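Side-chain contacts in cellulase IBT99 (Metagenomes, PDB 6WBT), which probably hydrolyses 6-phospho-alpha-glucosides, using a bound NAD and a manganese ion at a pocket that also holds glucose 6-phosphate: residues A50-E55 with F299-D304; G89-R94 with M288-G293; E178-E183 with A237-P242; D430-E433 with Y438-E441. All coordinates share one frame; numbering follows the deposited sequence.

Contact 1 of 4, residues A50-E55 with F299-D304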
loop_
_atom_site.group_PDB
_atom_site.type_symbol
_atom_site.label_atom_id
_atom_site.label_comp_id
_atom_site.label_asym_id
_atom_site.label_seq_id
_atom_site.Cartn_x
_atom_site.Cartn_y
_atom_site.Cartn_z
ATOM N N ALA A 50 0.116 -22.578 -45.625
ATOM C CA ALA A 50 -0.887 -23.635 -45.541
ATOM C C ALA A 50 -0.472 -24.866 -46.335
ATOM O O ALA A 50 -0.871 -25.985 -45.994
ATOM C CB ALA A 50 -2.240 -23.119 -46.031
ATOM N N LEU A 51 0.321 -24.681 -47.393
ATOM C CA LEU A 51 0.843 -25.823 -48.137
ATOM C C LEU A 51 1.718 -26.701 -47.251
ATOM O O LEU A 51 1.674 -27.933 -47.344
ATOM C CB LEU A 51 1.630 -25.340 -49.354
ATOM C CG LEU A 51 0.850 -24.547 -50.403
ATOM C CD1 LEU A 51 1.804 -23.789 -51.309
ATOM C CD2 LEU A 51 -0.044 -25.469 -51.215
ATOM N N ILE A 52 2.519 -26.081 -46.383
ATOM C CA ILE A 52 3.357 -26.849 -45.469
ATOM C C ILE A 52 2.513 -27.460 -44.360
ATOM O O ILE A 52 2.752 -28.596 -43.933
ATOM C CB ILE A 52 4.478 -25.962 -44.902
ATOM C CG1 ILE A 52 5.124 -25.146 -46.020
ATOM C CG2 ILE A 52 5.524 -26.811 -44.196
ATOM C CD1 ILE A 52 6.172 -24.189 -45.528
ATOM N N VAL A 53 1.514 -26.719 -43.874
ATOM C CA VAL A 53 0.641 -27.237 -42.824
ATOM C C VAL A 53 -0.104 -28.472 -43.314
ATOM O O VAL A 53 -0.269 -29.450 -42.574
ATOM C CB VAL A 53 -0.328 -26.141 -42.344
ATOM C CG1 VAL A 53 -1.258 -26.683 -41.269
ATOM C CG2 VAL A 53 0.446 -24.940 -41.822
ATOM N N LYS A 54 -0.558 -28.453 -44.570
ATOM C CA LYS A 54 -1.181 -29.640 -45.146
ATOM C C LYS A 54 -0.185 -30.788 -45.242
ATOM O O LYS A 54 -0.544 -31.951 -45.022
ATOM C CB LYS A 54 -1.761 -29.314 -46.523
ATOM C CG LYS A 54 -2.932 -28.349 -46.491
ATOM C CD LYS A 54 -3.291 -27.863 -47.884
ATOM C CE LYS A 54 -4.391 -26.816 -47.834
ATOM N NZ LYS A 54 -4.691 -26.257 -49.182
ATOM N N GLU A 55 1.073 -30.480 -45.566
ATOM C CA GLU A 55 2.097 -31.518 -45.618
ATOM C C GLU A 55 2.429 -32.042 -44.227
ATOM O O GLU A 55 2.741 -33.228 -44.071
ATOM C CB GLU A 55 3.354 -30.978 -46.300
ATOM C CG GLU A 55 4.189 -32.035 -47.006
ATOM C CD GLU A 55 3.493 -32.608 -48.227
ATOM O OE1 GLU A 55 3.743 -33.786 -48.557
ATOM O OE2 GLU A 55 2.694 -31.881 -48.853
ATOM N N PHE A 299 9.428 -20.271 -47.175
ATOM C CA PHE A 299 8.851 -20.022 -48.488
ATOM C C PHE A 299 9.543 -20.818 -49.583
ATOM O O PHE A 299 8.970 -20.993 -50.664
ATOM C CB PHE A 299 8.898 -18.526 -48.814
ATOM C CG PHE A 299 7.973 -17.697 -47.968
ATOM C CD1 PHE A 299 6.857 -18.268 -47.378
ATOM C CD2 PHE A 299 8.219 -16.350 -47.760
ATOM C CE1 PHE A 299 6.003 -17.513 -46.597
ATOM C CE2 PHE A 299 7.368 -15.589 -46.979
ATOM C CZ PHE A 299 6.259 -16.172 -46.397
ATOM N N LYS A 300 10.761 -21.298 -49.323
ATOM C CA LYS A 300 11.392 -22.262 -50.217
ATOM C C LYS A 300 10.680 -23.607 -50.153
ATOM O O LYS A 300 10.453 -24.247 -51.186
ATOM C CB LYS A 300 12.873 -22.404 -49.858
ATOM C CG LYS A 300 13.587 -23.619 -50.447
ATOM C CD LYS A 300 13.608 -24.793 -49.471
ATOM C CE LYS A 300 13.962 -24.345 -48.064
ATOM N NZ LYS A 300 13.684 -25.412 -47.063
ATOM N N ALA A 301 10.325 -24.052 -48.944
ATOM C CA ALA A 301 9.619 -25.320 -48.798
ATOM C C ALA A 301 8.231 -25.266 -49.420
ATOM O O ALA A 301 7.713 -26.295 -49.867
ATOM C CB ALA A 301 9.528 -25.703 -47.321
ATOM N N ALA A 302 7.615 -24.081 -49.458
ATOM C CA ALA A 302 6.329 -23.944 -50.134
ATOM C C ALA A 302 6.474 -24.158 -51.635
ATOM O O ALA A 302 5.652 -24.844 -52.254
ATOM C CB ALA A 302 5.724 -22.571 -49.840
ATOM N N GLU A 303 7.521 -23.586 -52.235
ATOM C CA GLU A 303 7.757 -23.794 -53.659
ATOM C C GLU A 303 8.192 -25.225 -53.952
ATOM O O GLU A 303 7.839 -25.774 -55.001
ATOM C CB GLU A 303 8.804 -22.801 -54.168
ATOM C CG GLU A 303 9.052 -22.848 -55.672
ATOM C CD GLU A 303 7.821 -22.488 -56.486
ATOM O OE1 GLU A 303 7.691 -22.990 -57.622
ATOM O OE2 GLU A 303 6.985 -21.703 -55.991
ATOM N N ASP A 304 8.947 -25.843 -53.040
ATOM C CA ASP A 304 9.334 -27.239 -53.226
ATOM C C ASP A 304 8.119 -28.159 -53.183
ATOM O O ASP A 304 8.067 -29.161 -53.906
ATOM C CB ASP A 304 10.355 -27.653 -52.168
ATOM C CG ASP A 304 11.735 -27.091 -52.436
ATOM O OD1 ASP A 304 12.010 -26.716 -53.595
ATOM O OD2 ASP A 304 12.547 -27.035 -51.492
#
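Leu51 and Ile52 meet Ala301 and Ala302 across a helix pair whose shortest polar bonds stay within each helix: Lys54 N to Ala50 O and Asp304 N to Lys300 O are both 2.9 Å. No hydrogen bond spans the interface. The two segments belong to helix 43-60 and helix 296-306, and their axes pass 9.1 Å apart at a crossing angle of 69°. Such a steep crossing confines the touch to a short patch, centred where the CA atoms of Leu51 and Ala302 approach to 6.1 Å. One methyl of each branched residue does the work. Ile52 CD1 lies 4.1 Å from Ala301 CB and 4.2 Å from Ala302 N, which places it at the junction of the two alanines. Its chain is stretched out to get there, with CG1 anti to the carbonyl carbon and chi2 at 176°. Leu51 CD1 lands one step along, 4.1 Å from Ala302 O and 4.4 Å from Ala302 CB. Around this patch Ile52 also packs on Ile298, Ile305, Leu313 and Phe316, while Ala302 bears on Lys48. The pair thus joins a helix of the Rossmann-type region to one from the C-terminal family region. With methyl groups as the only side-chain atoms meeting, and 160 Å² buried in total, cohesion here is likely to come from apolar burial and shape, without directional bonding.

Contact 2 of 4, residues G89-R94 with M288-G293. With G6P (6-O-phosphono-alpha-D-glucopyranose), chain F.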
loop_
_atom_site.group_PDB
_atom_site.type_symbol
_atom_site.label_atom_id
_atom_site.label_comp_id
_atom_site.label_asym_id
_atom_site.label_seq_id
_atom_site.Cartn_x
_atom_site.Cartn_y
_atom_site.Cartn_z
ATOM N N GLY A 89 2.783 -5.469 -39.251
ATOM C CA GLY A 89 3.837 -4.917 -40.069
ATOM C C GLY A 89 4.769 -5.943 -40.674
ATOM O O GLY A 89 5.526 -5.604 -41.593
ATOM N N GLY A 90 4.739 -7.184 -40.192
ATOM C CA GLY A 90 5.582 -8.234 -40.722
ATOM C C GLY A 90 7.057 -8.000 -40.432
ATOM O O GLY A 90 7.455 -7.082 -39.713
ATOM N N LEU A 91 7.879 -8.875 -41.017
ATOM C CA LEU A 91 9.324 -8.721 -40.908
ATOM C C LEU A 91 9.829 -7.502 -41.666
ATOM O O LEU A 91 10.958 -7.061 -41.426
ATOM C CB LEU A 91 10.030 -9.980 -41.414
ATOM C CG LEU A 91 9.814 -11.255 -40.597
ATOM C CD1 LEU A 91 10.547 -12.425 -41.229
ATOM C CD2 LEU A 91 10.266 -11.053 -39.160
ATOM N N LYS A 92 9.019 -6.954 -42.576
ATOM C CA LYS A 92 9.409 -5.744 -43.291
ATOM C C LYS A 92 9.538 -4.558 -42.342
ATOM O O LYS A 92 10.500 -3.786 -42.430
ATOM C CB LYS A 92 8.389 -5.446 -44.392
ATOM C CG LYS A 92 8.147 -3.967 -44.645
ATOM C CD LYS A 92 6.792 -3.746 -45.297
ATOM C CE LYS A 92 6.404 -2.277 -45.286
ATOM N NZ LYS A 92 5.018 -2.070 -45.791
HETATM N N MSE A 93 8.586 -4.400 -41.430
HETATM C CA MSE A 93 8.614 -3.291 -40.485
HETATM C C MSE A 93 9.609 -3.543 -39.359
HETATM O O MSE A 93 10.067 -2.604 -38.708
HETATM C CB MSE A 93 7.220 -3.040 -39.907
HETATM C CG MSE A 93 6.278 -2.329 -40.863
HETATM SE SE MSE A 93 7.018 -0.640 -41.499
HETATM C CE MSE A 93 7.416 0.183 -39.776
ATOM N N ARG A 94 9.943 -4.814 -39.134
ATOM C CA ARG A 94 10.905 -5.143 -38.088
ATOM C C ARG A 94 12.301 -4.648 -38.444
ATOM O O ARG A 94 13.002 -4.087 -37.594
ATOM C CB ARG A 94 10.922 -6.650 -37.835
ATOM C CG ARG A 94 11.956 -7.076 -36.809
ATOM C CD ARG A 94 11.916 -8.569 -36.548
ATOM N NE ARG A 94 12.939 -8.968 -35.586
ATOM C CZ ARG A 94 13.092 -10.203 -35.123
ATOM N NH1 ARG A 94 12.286 -11.173 -35.531
ATOM N NH2 ARG A 94 14.053 -10.467 -34.248
HETATM N N MSE A 288 16.686 -8.818 -40.637
HETATM C CA MSE A 288 17.186 -9.170 -41.959
HETATM C C MSE A 288 17.708 -10.601 -41.982
HETATM O O MSE A 288 17.633 -11.286 -43.003
HETATM C CB MSE A 288 18.290 -8.203 -42.390
HETATM C CG MSE A 288 17.788 -6.836 -42.821
HETATM SE SE MSE A 288 19.252 -5.609 -43.204
HETATM C CE MSE A 288 18.295 -4.342 -44.332
ATOM N N GLN A 289 18.237 -11.049 -40.841
ATOM C CA GLN A 289 18.782 -12.400 -40.758
ATOM C C GLN A 289 17.680 -13.449 -40.831
ATOM O O GLN A 289 17.833 -14.469 -41.513
ATOM C CB GLN A 289 19.594 -12.556 -39.472
ATOM C CG GLN A 289 20.761 -11.589 -39.369
ATOM C CD GLN A 289 21.404 -11.592 -37.999
ATOM O OE1 GLN A 289 21.348 -12.585 -37.275
ATOM N NE2 GLN A 289 22.014 -10.472 -37.630
ATOM N N VAL A 290 16.562 -13.218 -40.137
ATOM C CA VAL A 290 15.453 -14.163 -40.206
ATOM C C VAL A 290 14.735 -14.078 -41.545
ATOM O O VAL A 290 14.039 -15.023 -41.931
ATOM C CB VAL A 290 14.471 -13.940 -39.038
ATOM C CG1 VAL A 290 15.221 -13.902 -37.715
ATOM C CG2 VAL A 290 13.667 -12.668 -39.242
ATOM N N ILE A 291 14.886 -12.965 -42.269
ATOM C CA ILE A 291 14.347 -12.887 -43.623
ATOM C C ILE A 291 15.159 -13.765 -44.565
ATOM O O ILE A 291 14.602 -14.512 -45.379
ATOM C CB ILE A 291 14.307 -11.423 -44.100
ATOM C CG1 ILE A 291 13.189 -10.659 -43.387
ATOM C CG2 ILE A 291 14.123 -11.353 -45.609
ATOM C CD1 ILE A 291 13.097 -9.202 -43.784
ATOM N N ASN A 292 16.487 -13.699 -44.465
ATOM C CA ASN A 292 17.365 -14.559 -45.247
ATOM C C ASN A 292 17.538 -15.942 -44.635
ATOM O O ASN A 292 18.308 -16.746 -45.171
ATOM C CB ASN A 292 18.736 -13.897 -45.413
ATOM C CG ASN A 292 18.662 -12.586 -46.168
ATOM O OD1 ASN A 292 17.755 -12.369 -46.971
ATOM N ND2 ASN A 292 19.621 -11.702 -45.915
ATOM N N GLY A 293 16.849 -16.238 -43.535
ATOM C CA GLY A 293 17.004 -17.516 -42.871
ATOM C C GLY A 293 15.700 -18.252 -42.638
ATOM O O GLY A 293 15.319 -19.116 -43.433
HETATM C C1 G6P F . 12.590 -16.055 -28.115
HETATM C C2 G6P F . 11.985 -14.739 -27.633
HETATM C C3 G6P F . 11.225 -14.042 -28.754
HETATM C C4 G6P F . 12.093 -13.938 -30.002
HETATM C C5 G6P F . 12.613 -15.322 -30.369
HETATM C C6 G6P F . 13.456 -15.314 -31.641
HETATM O O1 G6P F . 11.540 -16.976 -28.428
HETATM O O2 G6P F . 11.095 -14.993 -26.541
HETATM O O3 G6P F . 10.833 -12.733 -28.327
HETATM O O4 G6P F . 11.326 -13.402 -31.085
HETATM O O5 G6P F . 13.384 -15.831 -29.280
HETATM O O6 G6P F . 13.442 -14.027 -32.256
HETATM P P G6P F . 13.973 -13.860 -33.766
HETATM O O1P G6P F . 14.737 -12.559 -33.747
HETATM O O2P G6P F . 12.717 -13.851 -34.605
HETATM O O3P G6P F . 14.838 -15.080 -33.975
#
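At the phosphate end of the glucose 6-phosphate pocket, Leu91 and Arg94 of helix 90-103 face Val290 and Ile291 of helix 286-291. The evidence for the site is direct: Arg94 NH1 donates to O2P of the sugar phosphate at 2.9 Å, with an almost straight N-H...O angle of 176°. The phosphorus lies at the edge of the guanidinium, in its plane, as expected of an arginine presenting its N-H groups to an anion. Reaching that far needs the whole chain, which runs extended with CG anti to the backbone N (chi1 177°). Val290 serves both sides. Its CG1 lies beside the phosphate, 3.9 Å from O3P. Its CG2 sits 4.2 Å from Arg94 NH1. The same Val290 CG2 also meets the fork of Leu91, whose CD1 comes to 3.7 Å from it. Ile291 runs antiparallel alongside Leu91, CG1 coming to 3.8 Å from Leu91 CB. Replacing Val290 with an alanine would probably open a gap between the Leu91 fork and the phosphate. Arg286, Arg294 and Tyr266 also bond the ligand, and bound NAD touches Gly90 and Leu91. A cationic phosphate grip beside a dinucleotide, framed by one helix from the Rossmann-type region and one from the C-terminal family region, fits the substrate site of a family 4 6-phospho-glycosidase.

Contact 3 of 4, residues E178-E183 with A237-P242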
loop_
_atom_site.group_PDB
_atom_site.type_symbol
_atom_site.label_atom_id
_atom_site.label_comp_id
_atom_site.label_asym_id
_atom_site.label_seq_id
_atom_site.Cartn_x
_atom_site.Cartn_y
_atom_site.Cartn_z
ATOM N N GLU A 178 15.434 -22.327 -19.631
ATOM C CA GLU A 178 15.328 -23.568 -18.870
ATOM C C GLU A 178 15.822 -24.763 -19.674
ATOM O O GLU A 178 16.283 -25.751 -19.091
ATOM C CB GLU A 178 13.882 -23.785 -18.421
ATOM C CG GLU A 178 13.415 -22.804 -17.359
ATOM C CD GLU A 178 11.967 -23.006 -16.966
ATOM O OE1 GLU A 178 11.161 -23.404 -17.833
ATOM O OE2 GLU A 178 11.635 -22.770 -15.786
ATOM N N ALA A 179 15.734 -24.695 -21.004
ATOM C CA ALA A 179 16.291 -25.758 -21.833
ATOM C C ALA A 179 17.811 -25.780 -21.744
ATOM O O ALA A 179 18.424 -26.854 -21.744
ATOM C CB ALA A 179 15.839 -25.587 -23.283
ATOM N N ARG A 180 18.436 -24.604 -21.665
ATOM C CA ARG A 180 19.884 -24.546 -21.502
ATOM C C ARG A 180 20.298 -25.035 -20.121
ATOM O O ARG A 180 21.302 -25.744 -19.982
ATOM C CB ARG A 180 20.383 -23.121 -21.741
ATOM C CG ARG A 180 19.824 -22.448 -22.990
ATOM C CD ARG A 180 20.469 -22.957 -24.278
ATOM N NE ARG A 180 20.034 -24.304 -24.637
ATOM C CZ ARG A 180 18.884 -24.583 -25.240
ATOM N NH1 ARG A 180 18.042 -23.607 -25.553
ATOM N NH2 ARG A 180 18.571 -25.839 -25.528
HETATM N N MSE A 181 19.538 -24.671 -19.093
HETATM C CA MSE A 181 19.814 -25.120 -17.734
HETATM C C MSE A 181 19.646 -26.632 -17.624
HETATM O O MSE A 181 20.300 -27.282 -16.810
HETATM C CB MSE A 181 18.901 -24.402 -16.736
HETATM C CG MSE A 181 19.130 -22.897 -16.674
HETATM SE SE MSE A 181 18.209 -22.008 -15.200
HETATM C CE MSE A 181 16.523 -21.583 -16.079
ATOM N N ALA A 182 18.766 -27.188 -18.460
ATOM C CA ALA A 182 18.604 -28.637 -18.502
ATOM C C ALA A 182 19.838 -29.314 -19.087
ATOM O O ALA A 182 20.227 -30.400 -18.642
ATOM C CB ALA A 182 17.356 -29.000 -19.306
ATOM N N GLU A 183 20.470 -28.686 -20.080
ATOM C CA GLU A 183 21.651 -29.274 -20.700
ATOM C C GLU A 183 22.888 -29.099 -19.826
ATOM O O GLU A 183 23.760 -29.974 -19.797
ATOM C CB GLU A 183 21.882 -28.653 -22.077
ATOM C CG GLU A 183 20.718 -28.826 -23.040
ATOM C CD GLU A 183 20.740 -27.806 -24.160
ATOM O OE1 GLU A 183 21.358 -26.737 -23.971
ATOM O OE2 GLU A 183 20.144 -28.069 -25.224
ATOM N N ALA A 237 19.516 -27.196 -32.247
ATOM C CA ALA A 237 19.310 -26.387 -33.441
ATOM C C ALA A 237 19.280 -24.891 -33.160
ATOM O O ALA A 237 19.604 -24.099 -34.053
ATOM C CB ALA A 237 18.011 -26.798 -34.138
ATOM N N LEU A 238 18.892 -24.482 -31.950
ATOM C CA LEU A 238 18.821 -23.055 -31.651
ATOM C C LEU A 238 20.211 -22.432 -31.592
ATOM O O LEU A 238 20.413 -21.306 -32.062
ATOM C CB LEU A 238 18.082 -22.825 -30.334
ATOM C CG LEU A 238 17.848 -21.353 -29.980
ATOM C CD1 LEU A 238 16.601 -20.819 -30.674
ATOM C CD2 LEU A 238 17.769 -21.155 -28.473
ATOM N N LEU A 239 21.179 -23.147 -31.024
ATOM C CA LEU A 239 22.536 -22.631 -30.887
ATOM C C LEU A 239 23.329 -22.677 -32.187
ATOM O O LEU A 239 24.519 -22.347 -32.176
ATOM C CB LEU A 239 23.288 -23.401 -29.796
ATOM C CG LEU A 239 23.140 -22.908 -28.352
ATOM C CD1 LEU A 239 23.569 -21.452 -28.233
ATOM C CD2 LEU A 239 21.721 -23.099 -27.831
ATOM N N LYS A 240 22.713 -23.082 -33.301
ATOM C CA LYS A 240 23.396 -22.986 -34.586
ATOM C C LYS A 240 23.552 -21.533 -35.012
ATOM O O LYS A 240 24.588 -21.149 -35.567
ATOM C CB LYS A 240 22.636 -23.774 -35.653
ATOM C CG LYS A 240 22.501 -25.259 -35.368
ATOM C CD LYS A 240 21.961 -26.019 -36.577
ATOM C CE LYS A 240 20.470 -25.775 -36.806
ATOM N NZ LYS A 240 20.159 -24.476 -37.468
ATOM N N ASP A 241 22.536 -20.716 -34.761
ATOM C CA ASP A 241 22.595 -19.295 -35.065
ATOM C C ASP A 241 23.679 -18.637 -34.217
ATOM O O ASP A 241 23.618 -18.714 -32.980
ATOM C CB ASP A 241 21.236 -18.646 -34.799
ATOM C CG ASP A 241 21.091 -17.283 -35.460
ATOM O OD1 ASP A 241 22.061 -16.498 -35.454
ATOM O OD2 ASP A 241 19.995 -16.996 -35.987
ATOM N N PRO A 242 24.682 -17.997 -34.825
ATOM C CA PRO A 242 25.735 -17.359 -34.019
ATOM C C PRO A 242 25.227 -16.222 -33.156
ATOM O O PRO A 242 25.858 -15.906 -32.139
ATOM C CB PRO A 242 26.730 -16.861 -35.076
ATOM C CG PRO A 242 25.909 -16.703 -36.318
ATOM C CD PRO A 242 24.895 -17.810 -36.270
#
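Arg180, Leu239 and Leu238 account for nearly all of the 102 Å² buried between helix 173-184 and the loop that precedes helix 242-249. Arg180 gives the largest share. Its guanidinium is approached over one face by Leu239 CD2, which sits 3.7 Å over the plane, displaced from its middle; the same methyl is 3.8 Å from Arg180 CD and equally 3.8 Å from Arg180 NE. Leu238 uses its own CD2, which lies 3.8 Å from Arg180 NH1, coming in obliquely. What holds the flat group ready is Glu183, one turn further along the helix. The arginine chain bends at chi2 (-76°) and chi3 (73°), folding back so that it bonds the carboxylate through two nitrogens: NE donates to Glu183 OE1 at 2.8 Å and NH2 to Glu183 OE2 at 2.7 Å. Both oxygens lie close to the guanidinium plane, yet the carboxylate is met from above its own plane. Ser233 hydrogen-bonds Glu183 OE1 as well, and Asp236 brings a second negative charge near OE2, which Arg180 may partly offset. A leucine in place of Arg180 would probably leave the Glu183 carboxylate without its cationic mate and take away the flat surface on which Leu239 rests. Phe248 packs against all three residues, and Leu238 also touches Trp244 of the sugar pocket. The arrangement is an intrahelical i to i+3 salt bridge with Leu239 over one face of its guanidinium, next to the sugar-phosphate pocket through Leu238 and Trp244.

Contact 4 of 4, residues D430-E433 with Y438-E441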
loop_
_atom_site.group_PDB
_atom_site.type_symbol
_atom_site.label_atom_id
_atom_site.label_comp_id
_atom_site.label_asym_id
_atom_site.label_seq_id
_atom_site.Cartn_x
_atom_site.Cartn_y
_atom_site.Cartn_z
ATOM N N ASP A 430 10.986 9.792 -35.931
ATOM C CA ASP A 430 11.341 8.849 -36.985
ATOM C C ASP A 430 10.376 7.672 -37.031
ATOM O O ASP A 430 10.127 7.119 -38.108
ATOM C CB ASP A 430 12.773 8.352 -36.791
ATOM C CG ASP A 430 13.792 9.216 -37.506
ATOM O OD1 ASP A 430 13.523 9.628 -38.654
ATOM O OD2 ASP A 430 14.862 9.484 -36.922
HETATM N N MSE A 431 9.826 7.281 -35.887
HETATM C CA MSE A 431 8.879 6.174 -35.834
HETATM C C MSE A 431 7.481 6.621 -36.246
HETATM O O MSE A 431 6.675 5.813 -36.704
HETATM C CB MSE A 431 8.846 5.563 -34.433
HETATM C CG MSE A 431 10.173 4.981 -33.978
HETATM SE SE MSE A 431 10.862 3.617 -35.188
HETATM C CE MSE A 431 12.336 2.959 -34.095
ATOM N N ILE A 432 7.197 7.915 -36.075
ATOM C CA ILE A 432 5.905 8.451 -36.496
ATOM C C ILE A 432 5.748 8.331 -38.006
ATOM O O ILE A 432 4.693 7.921 -38.507
ATOM C CB ILE A 432 5.749 9.911 -36.028
ATOM C CG1 ILE A 432 5.784 9.997 -34.500
ATOM C CG2 ILE A 432 4.453 10.506 -36.556
ATOM C CD1 ILE A 432 4.592 9.366 -33.824
ATOM N N GLU A 433 6.797 8.674 -38.754
ATOM C CA GLU A 433 6.744 8.607 -40.210
ATOM C C GLU A 433 6.820 7.173 -40.719
ATOM O O GLU A 433 6.074 6.797 -41.631
ATOM C CB GLU A 433 7.874 9.447 -40.813
ATOM C CG GLU A 433 7.536 10.919 -40.976
ATOM C CD GLU A 433 6.537 11.163 -42.089
ATOM O OE1 GLU A 433 6.431 10.306 -42.992
ATOM O OE2 GLU A 433 5.853 12.208 -42.061
ATOM N N TYR A 438 0.105 2.298 -39.466
ATOM C CA TYR A 438 0.086 1.287 -38.414
ATOM C C TYR A 438 -0.137 1.867 -37.027
ATOM O O TYR A 438 -0.869 1.278 -36.229
ATOM C CB TYR A 438 1.400 0.496 -38.415
ATOM C CG TYR A 438 1.594 -0.401 -39.616
ATOM C CD1 TYR A 438 0.835 -1.553 -39.775
ATOM C CD2 TYR A 438 2.548 -0.108 -40.581
ATOM C CE1 TYR A 438 1.011 -2.382 -40.867
ATOM C CE2 TYR A 438 2.734 -0.931 -41.678
ATOM C CZ TYR A 438 1.962 -2.066 -41.815
ATOM O OH TYR A 438 2.140 -2.890 -42.902
ATOM N N TRP A 439 0.480 3.003 -36.720
ATOM C CA TRP A 439 0.368 3.609 -35.405
ATOM C C TRP A 439 -0.930 4.394 -35.265
ATOM O O TRP A 439 -1.517 4.833 -36.257
ATOM C CB TRP A 439 1.549 4.540 -35.152
ATOM C CG TRP A 439 2.731 3.882 -34.523
ATOM C CD1 TRP A 439 3.061 2.559 -34.572
ATOM C CD2 TRP A 439 3.741 4.519 -33.733
ATOM N NE1 TRP A 439 4.219 2.335 -33.868
ATOM C CE2 TRP A 439 4.656 3.523 -33.342
ATOM C CE3 TRP A 439 3.963 5.836 -33.322
ATOM C CZ2 TRP A 439 5.774 3.802 -32.560
ATOM C CZ3 TRP A 439 5.073 6.112 -32.545
ATOM C CH2 TRP A 439 5.964 5.100 -32.172
ATOM N N PRO A 440 -1.403 4.580 -34.035
ATOM C CA PRO A 440 -2.491 5.534 -33.806
ATOM C C PRO A 440 -2.003 6.960 -33.997
ATOM O O PRO A 440 -0.814 7.260 -33.863
ATOM C CB PRO A 440 -2.897 5.276 -32.349
ATOM C CG PRO A 440 -2.324 3.932 -32.011
ATOM C CD PRO A 440 -1.075 3.814 -32.822
ATOM N N GLU A 441 -2.941 7.846 -34.319
ATOM C CA GLU A 441 -2.613 9.256 -34.460
ATOM C C GLU A 441 -2.195 9.834 -33.113
ATOM O O GLU A 441 -2.784 9.519 -32.076
ATOM C CB GLU A 441 -3.808 10.029 -35.016
ATOM C CG GLU A 441 -3.491 11.459 -35.417
ATOM C CD GLU A 441 -4.740 12.285 -35.651
ATOM O OE1 GLU A 441 -5.583 12.359 -34.733
ATOM O OE2 GLU A 441 -4.881 12.853 -36.754
#
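The chain doubles back after helix 421-434, bringing Trp439 in the extended tail (phi/psi -81/156°) beside the last turn of the helix, with the CA atoms of Ile432 and Trp439 7.4 Å apart. This is a local contact between the end of helix 421-434 and the loop after it, with only four residues between the segments. The indole carries it by lodging its six-membered ring on Met431 and Ile432. Selenomethionine Met431 contributes CB, 3.7 Å from Trp439 CH2, whereas the selenium end leads away from Trp439, and the side chain also packs on Ile100 and Cys101 of helix 90-103. Above one face of the indole, displaced from its middle, sits the backbone Met431 O, whose own hydrogen bond comes from Asn435 ND2. Ile432 approaches otherwise: its CB starts away from the tail, but a bend at chi2 (-68°) swings CD1 back to the edge of the indole, near its plane. The two side chains cross at about a right angle. On the polar side, Trp439 NE1 donates to Thr118 O of helix 114-136, which, with the packing of Met121 and Arg122, is likely to limit the turning of the ring. At the edge itself, Ile432 CD1 stands 3.5 Å from Trp439 CZ3 and 3.6 Å from Trp439 CE3.

In the fold
Contact 2 lies at the ligands: Leu91 is about 4 Å from the bound NAD by side chain, and Arg94 about 10 Å from the manganese ion. Contact 3 comes next, its nearest atoms about 4 Å from those of contact 2, and its Leu238 side chain is about 6 Å from the sugar phosphate. Helices 286-291 and 296-306 follow each other in the chain and connect contact 2 with contact 1, centres 19 Å apart. Contact 4 is remote from contact 3 (centres 36 Å) but touches contact 2, where Tyr438 CZ packs 3.8 Å from Gly89 CA. Contacts 1 to 3 each join the two family regions; contact 4 packs the C-terminal tail on helix 421-434.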